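Local coordinates for uncharacterized protein (PDB 4MJG) that is of unknown function; it is a DUF4853 family protein whose chain folds around an antiparallel beta sheet, at residues 41-46 with 176-181; 69-74 with 125-130. One frame throughout, in Å; residues are numbered along the deposited sequence.

Interaction 1: 41-46 with 176-181; sequences GGELTV and VPTLTT
L44 and L179 form a hydrogen-bonded antiparallel pair that joins the start of strand 44-55 to strand 176-181 in the large antiparallel sheet. The short strand segments run at 142° to each other. Three backbone bonds hold them. L179 N donates to L44 O at 2.8 Å, and V46 N donates to P177 O at 3.0 Å in a nearly straight bond. The return bond from L44 N to L179 O is weak. T45 and T178 make the next, non-hydrogen-bonded pair.

Apolar contacts lie on the face that carries L44 and L179. The CB atoms of L44 and L179 face each other at 4.4 Å. V46 CG2 meets L179 CG at 4.0 Å; it stands beside its own backbone N, with CG1 anti to N. V46 CB also meets the ring atom CG of P177. M161, on the neighbouring strand 161-166, touches both leucines.

The face of T45 and T178 is more polar. T178 OG1 hydrogen-bonds to T164 OG1 of strand 161-166. T45 CG2, anti to its backbone N, packs on V176 CG2 at 3.6 Å. Before the strand, G41 ends helix 34-40 in a Schellman motif. E43 then reaches over the partner strand, its side chain alongside that of T180, with CB 3.5 Å from T180 CG2.

Interaction 2: 69-74 with 125-130; sequences TTVAPS and EDSIAV
T70 and V130, and A72 and I128, are the two hydrogen-bonded pairs of this antiparallel contact. Each pair has a bond in both directions. V130 N donates to T70 O at 2.8 Å and I128 N to A72 O at 2.9 Å. V71 and A129 sit between them as a non-hydrogen-bonded pair.

The side chains of T70, A72, I128 and V130 lie on the buried face. T70 OG1 lies 3.8 Å from V130 CB. A water bridges T70 OG1 and V130 O, donating to the carbonyl. V36 of helix 34-40 covers A72 and I128, and A33 touches T70 and V130.

The other face is more open. V71 CG1, anti to its backbone N (chi1 175°), reaches S127 CB at 3.4 Å, while V71 CG2 is 4.4 Å from A129 CB. Past A72 the pairing loosens. S74 CB meets E125 O at 3.2 Å. The hydroxyl S74 OG hydrogen-bonds to S124 O. E125 and D126 are exposed, and their CB atoms leave the backbone pointing away from segment 69-74. The arrangement is that of two neighbouring central strands in an antiparallel sheet with helix 34-40 packed on one face.

How the interactions relate
Interactions 1 and 2 lie in the same antiparallel sheet, with centres about 11 Å apart. Strands 44-55 and 62-73 are neighbours in it, and the four strands run in the order 127-133, 62-73, 44-55, 176-181. A probable hydrogen bond from V71 N to T45 O, 2.8 Å, joins the two contacts directly. L44 also links them through its side chain. Its CD1 lies 3.6 Å from T70 OG1, and its CD2 is 3.8 Å from A72 CB. The face bearing L44 and L179 therefore continues into that of T70 and A72. Along the chain, interaction 2 is nested within the loop that interaction 1 closes. No active site is known.

Interaction 1: 41-46 with 176-181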
loop_
_atom_site.group_PDB
_atom_site.type_symbol
_atom_site.label_atom_id
_atom_site.label_comp_id
_atom_site.label_asym_id
_atom_site.label_seq_id
_atom_site.Cartn_x
_atom_site.Cartn_y
_atom_site.Cartn_z
ATOM N N GLY A 41 -6.788 -16.782 6.102
ATOM C CA GLY A 41 -6.951 -18.081 5.474
ATOM C C GLY A 41 -7.632 -17.862 4.142
ATOM O O GLY A 41 -8.697 -18.418 3.879
ATOM N N GLY A 42 -7.022 -17.032 3.303
ATOM C CA GLY A 42 -7.622 -16.701 2.023
ATOM C C GLY A 42 -6.812 -15.759 1.155
ATOM O O GLY A 42 -5.597 -15.913 1.006
ATOM N N GLU A 43 -7.498 -14.755 0.616
ATOM C CA GLU A 43 -7.031 -14.039 -0.561
ATOM C C GLU A 43 -7.305 -12.553 -0.465
ATOM O O GLU A 43 -8.160 -12.115 0.307
ATOM C CB GLU A 43 -7.732 -14.606 -1.799
ATOM C CG GLU A 43 -9.259 -14.621 -1.711
ATOM C CD GLU A 43 -9.932 -15.404 -2.832
ATOM O OE1 GLU A 43 -9.284 -16.281 -3.449
ATOM O OE2 GLU A 43 -11.128 -15.146 -3.093
ATOM N N LEU A 44 -6.575 -11.784 -1.264
ATOM C CA LEU A 44 -6.796 -10.344 -1.382
ATOM C C LEU A 44 -7.632 -10.027 -2.619
ATOM O O LEU A 44 -7.467 -10.651 -3.663
ATOM C CB LEU A 44 -5.461 -9.604 -1.491
ATOM C CG LEU A 44 -4.513 -9.629 -0.293
ATOM C CD1 LEU A 44 -3.181 -9.003 -0.666
ATOM C CD2 LEU A 44 -5.116 -8.903 0.900
ATOM N N THR A 45 -8.521 -9.051 -2.489
ATOM C CA THR A 45 -9.257 -8.489 -3.621
ATOM C C THR A 45 -8.586 -7.173 -4.004
ATOM O O THR A 45 -8.240 -6.382 -3.129
ATOM C CB THR A 45 -10.718 -8.211 -3.238
ATOM O OG1 THR A 45 -11.313 -9.411 -2.736
ATOM C CG2 THR A 45 -11.514 -7.719 -4.437
ATOM N N VAL A 46 -8.394 -6.930 -5.296
ATOM C CA VAL A 46 -7.741 -5.693 -5.737
ATOM C C VAL A 46 -8.790 -4.591 -5.878
ATOM O O VAL A 46 -9.580 -4.582 -6.829
ATOM C CB VAL A 46 -6.965 -5.885 -7.053
ATOM C CG1 VAL A 46 -6.239 -4.607 -7.439
ATOM C CG2 VAL A 46 -5.981 -7.040 -6.919
ATOM N N VAL A 176 -14.730 -9.564 -9.514
ATOM C CA VAL A 176 -13.588 -8.775 -9.089
ATOM C C VAL A 176 -12.312 -9.579 -9.244
ATOM O O VAL A 176 -12.344 -10.809 -9.206
ATOM C CB VAL A 176 -13.738 -8.291 -7.628
ATOM C CG1 VAL A 176 -15.020 -7.480 -7.472
ATOM C CG2 VAL A 176 -13.717 -9.456 -6.640
ATOM N N PRO A 177 -11.184 -8.886 -9.426
ATOM C CA PRO A 177 -9.904 -9.569 -9.493
ATOM C C PRO A 177 -9.358 -9.891 -8.109
ATOM O O PRO A 177 -9.397 -9.042 -7.214
ATOM C CB PRO A 177 -9.014 -8.557 -10.205
ATOM C CG PRO A 177 -9.588 -7.235 -9.854
ATOM C CD PRO A 177 -11.060 -7.442 -9.689
ATOM N N THR A 178 -8.846 -11.107 -7.948
ATOM C CA THR A 178 -8.328 -11.563 -6.667
ATOM C C THR A 178 -6.897 -12.065 -6.803
ATOM O O THR A 178 -6.467 -12.457 -7.887
ATOM C CB THR A 178 -9.194 -12.704 -6.097
ATOM O OG1 THR A 178 -9.190 -13.805 -7.009
ATOM C CG2 THR A 178 -10.625 -12.238 -5.880
ATOM N N LEU A 179 -6.174 -12.055 -5.689
ATOM C CA LEU A 179 -4.811 -12.564 -5.637
ATOM C C LEU A 179 -4.746 -13.769 -4.713
ATOM O O LEU A 179 -5.222 -13.713 -3.579
ATOM C CB LEU A 179 -3.863 -11.485 -5.121
ATOM C CG LEU A 179 -3.796 -10.199 -5.940
ATOM C CD1 LEU A 179 -2.946 -9.159 -5.228
ATOM C CD2 LEU A 179 -3.245 -10.476 -7.329
ATOM N N THR A 180 -4.158 -14.856 -5.203
ATOM C CA THR A 180 -3.959 -16.055 -4.393
ATOM C C THR A 180 -2.527 -16.561 -4.544
ATOM O O THR A 180 -1.914 -16.429 -5.613
ATOM C CB THR A 180 -4.971 -17.163 -4.753
ATOM O OG1 THR A 180 -5.222 -17.154 -6.164
ATOM C CG2 THR A 180 -6.282 -16.947 -4.012
ATOM N N THR A 181 -2.010 -17.146 -3.467
ATOM C CA THR A 181 -0.603 -17.543 -3.378
ATOM C C THR A 181 -0.236 -18.628 -4.396
ATOM O O THR A 181 -1.066 -19.469 -4.746
ATOM C CB THR A 181 -0.261 -18.042 -1.958
ATOM O OG1 THR A 181 -1.132 -19.123 -1.607
ATOM C CG2 THR A 181 -0.411 -16.915 -0.933
#

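Interaction 2: 69-74 with 125-130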
loop_
_atom_site.group_PDB
_atom_site.type_symbol
_atom_site.label_atom_id
_atom_site.label_comp_id
_atom_site.label_asym_id
_atom_site.label_seq_id
_atom_site.Cartn_x
_atom_site.Cartn_y
_atom_site.Cartn_z
ATOM N N THR A 69 -4.390 -0.904 -3.862
ATOM C CA THR A 69 -5.220 -1.017 -2.681
ATOM C C THR A 69 -5.820 -2.412 -2.714
ATOM O O THR A 69 -6.500 -2.759 -3.671
ATOM C CB THR A 69 -6.333 0.037 -2.681
ATOM O OG1 THR A 69 -5.750 1.353 -2.729
ATOM C CG2 THR A 69 -7.192 -0.098 -1.436
ATOM N N THR A 70 -5.519 -3.223 -1.702
ATOM C CA THR A 70 -6.051 -4.583 -1.629
ATOM C C THR A 70 -6.879 -4.772 -0.377
ATOM O O THR A 70 -6.649 -4.112 0.636
ATOM C CB THR A 70 -4.944 -5.653 -1.667
ATOM O OG1 THR A 70 -4.078 -5.516 -0.535
ATOM C CG2 THR A 70 -4.138 -5.525 -2.936
ATOM N N VAL A 71 -7.840 -5.689 -0.457
ATOM C CA VAL A 71 -8.815 -5.893 0.603
ATOM C C VAL A 71 -8.865 -7.358 1.017
ATOM O O VAL A 71 -9.064 -8.238 0.183
ATOM C CB VAL A 71 -10.215 -5.435 0.149
ATOM C CG1 VAL A 71 -11.263 -5.751 1.207
ATOM C CG2 VAL A 71 -10.200 -3.942 -0.130
ATOM N N ALA A 72 -8.683 -7.602 2.313
ATOM C CA ALA A 72 -8.796 -8.934 2.885
ATOM C C ALA A 72 -10.052 -8.990 3.738
ATOM O O ALA A 72 -10.590 -7.951 4.100
ATOM C CB ALA A 72 -7.578 -9.239 3.740
ATOM N N PRO A 73 -10.525 -10.200 4.070
ATOM C CA PRO A 73 -11.666 -10.279 4.988
ATOM C C PRO A 73 -11.315 -9.761 6.385
ATOM O O PRO A 73 -10.131 -9.643 6.722
ATOM C CB PRO A 73 -11.999 -11.775 5.013
ATOM C CG PRO A 73 -11.412 -12.320 3.748
ATOM C CD PRO A 73 -10.167 -11.519 3.519
ATOM N N SER A 74 -12.335 -9.459 7.186
ATOM C CA SER A 74 -12.131 -8.737 8.444
ATOM C C SER A 74 -11.538 -9.605 9.549
ATOM O O SER A 74 -11.625 -10.834 9.511
ATOM C CB SER A 74 -13.442 -8.111 8.935
ATOM O OG SER A 74 -13.194 -7.168 9.968
ATOM N N GLU A 125 -15.520 -3.254 9.866
ATOM C CA GLU A 125 -16.251 -4.477 10.185
ATOM C C GLU A 125 -16.360 -5.403 8.966
ATOM O O GLU A 125 -16.323 -6.629 9.106
ATOM C CB GLU A 125 -17.631 -4.133 10.755
ATOM C CG GLU A 125 -17.594 -3.628 12.195
ATOM C CD GLU A 125 -17.217 -4.717 13.185
ATOM O OE1 GLU A 125 -17.845 -5.798 13.165
ATOM O OE2 GLU A 125 -16.295 -4.493 13.989
ATOM N N ASP A 126 -16.467 -4.813 7.776
ATOM C CA ASP A 126 -16.564 -5.575 6.528
ATOM C C ASP A 126 -15.243 -6.215 6.104
ATOM O O ASP A 126 -15.220 -7.368 5.669
ATOM C CB ASP A 126 -17.073 -4.684 5.387
ATOM C CG ASP A 126 -18.539 -4.316 5.537
ATOM O OD1 ASP A 126 -19.026 -4.230 6.684
ATOM O OD2 ASP A 126 -19.205 -4.108 4.500
ATOM N N SER A 127 -14.149 -5.467 6.220
ATOM C CA SER A 127 -12.880 -5.888 5.631
ATOM C C SER A 127 -11.679 -5.101 6.152
ATOM O O SER A 127 -11.826 -4.211 6.995
ATOM C CB SER A 127 -12.962 -5.703 4.121
ATOM O OG SER A 127 -12.968 -4.324 3.793
ATOM N N ILE A 128 -10.496 -5.449 5.644
ATOM C CA ILE A 128 -9.252 -4.737 5.954
ATOM C C ILE A 128 -8.565 -4.287 4.673
ATOM O O ILE A 128 -8.107 -5.110 3.883
ATOM C CB ILE A 128 -8.270 -5.615 6.750
ATOM C CG1 ILE A 128 -8.858 -5.951 8.120
ATOM C CG2 ILE A 128 -6.929 -4.904 6.920
ATOM C CD1 ILE A 128 -8.242 -7.182 8.741
ATOM N N ALA A 129 -8.489 -2.975 4.479
ATOM C CA ALA A 129 -7.888 -2.408 3.285
ATOM C C ALA A 129 -6.418 -2.077 3.535
ATOM O O ALA A 129 -6.076 -1.458 4.538
ATOM C CB ALA A 129 -8.652 -1.162 2.863
ATOM N N VAL A 130 -5.553 -2.486 2.614
ATOM C CA VAL A 130 -4.119 -2.198 2.700
ATOM C C VAL A 130 -3.745 -1.257 1.565
ATOM O O VAL A 130 -3.874 -1.612 0.390
ATOM C CB VAL A 130 -3.274 -3.479 2.616
ATOM C CG1 VAL A 130 -1.808 -3.164 2.860
ATOM C CG2 VAL A 130 -3.764 -4.497 3.630
HETATM O O HOH W 1 -2.085 -3.341 -1.104
#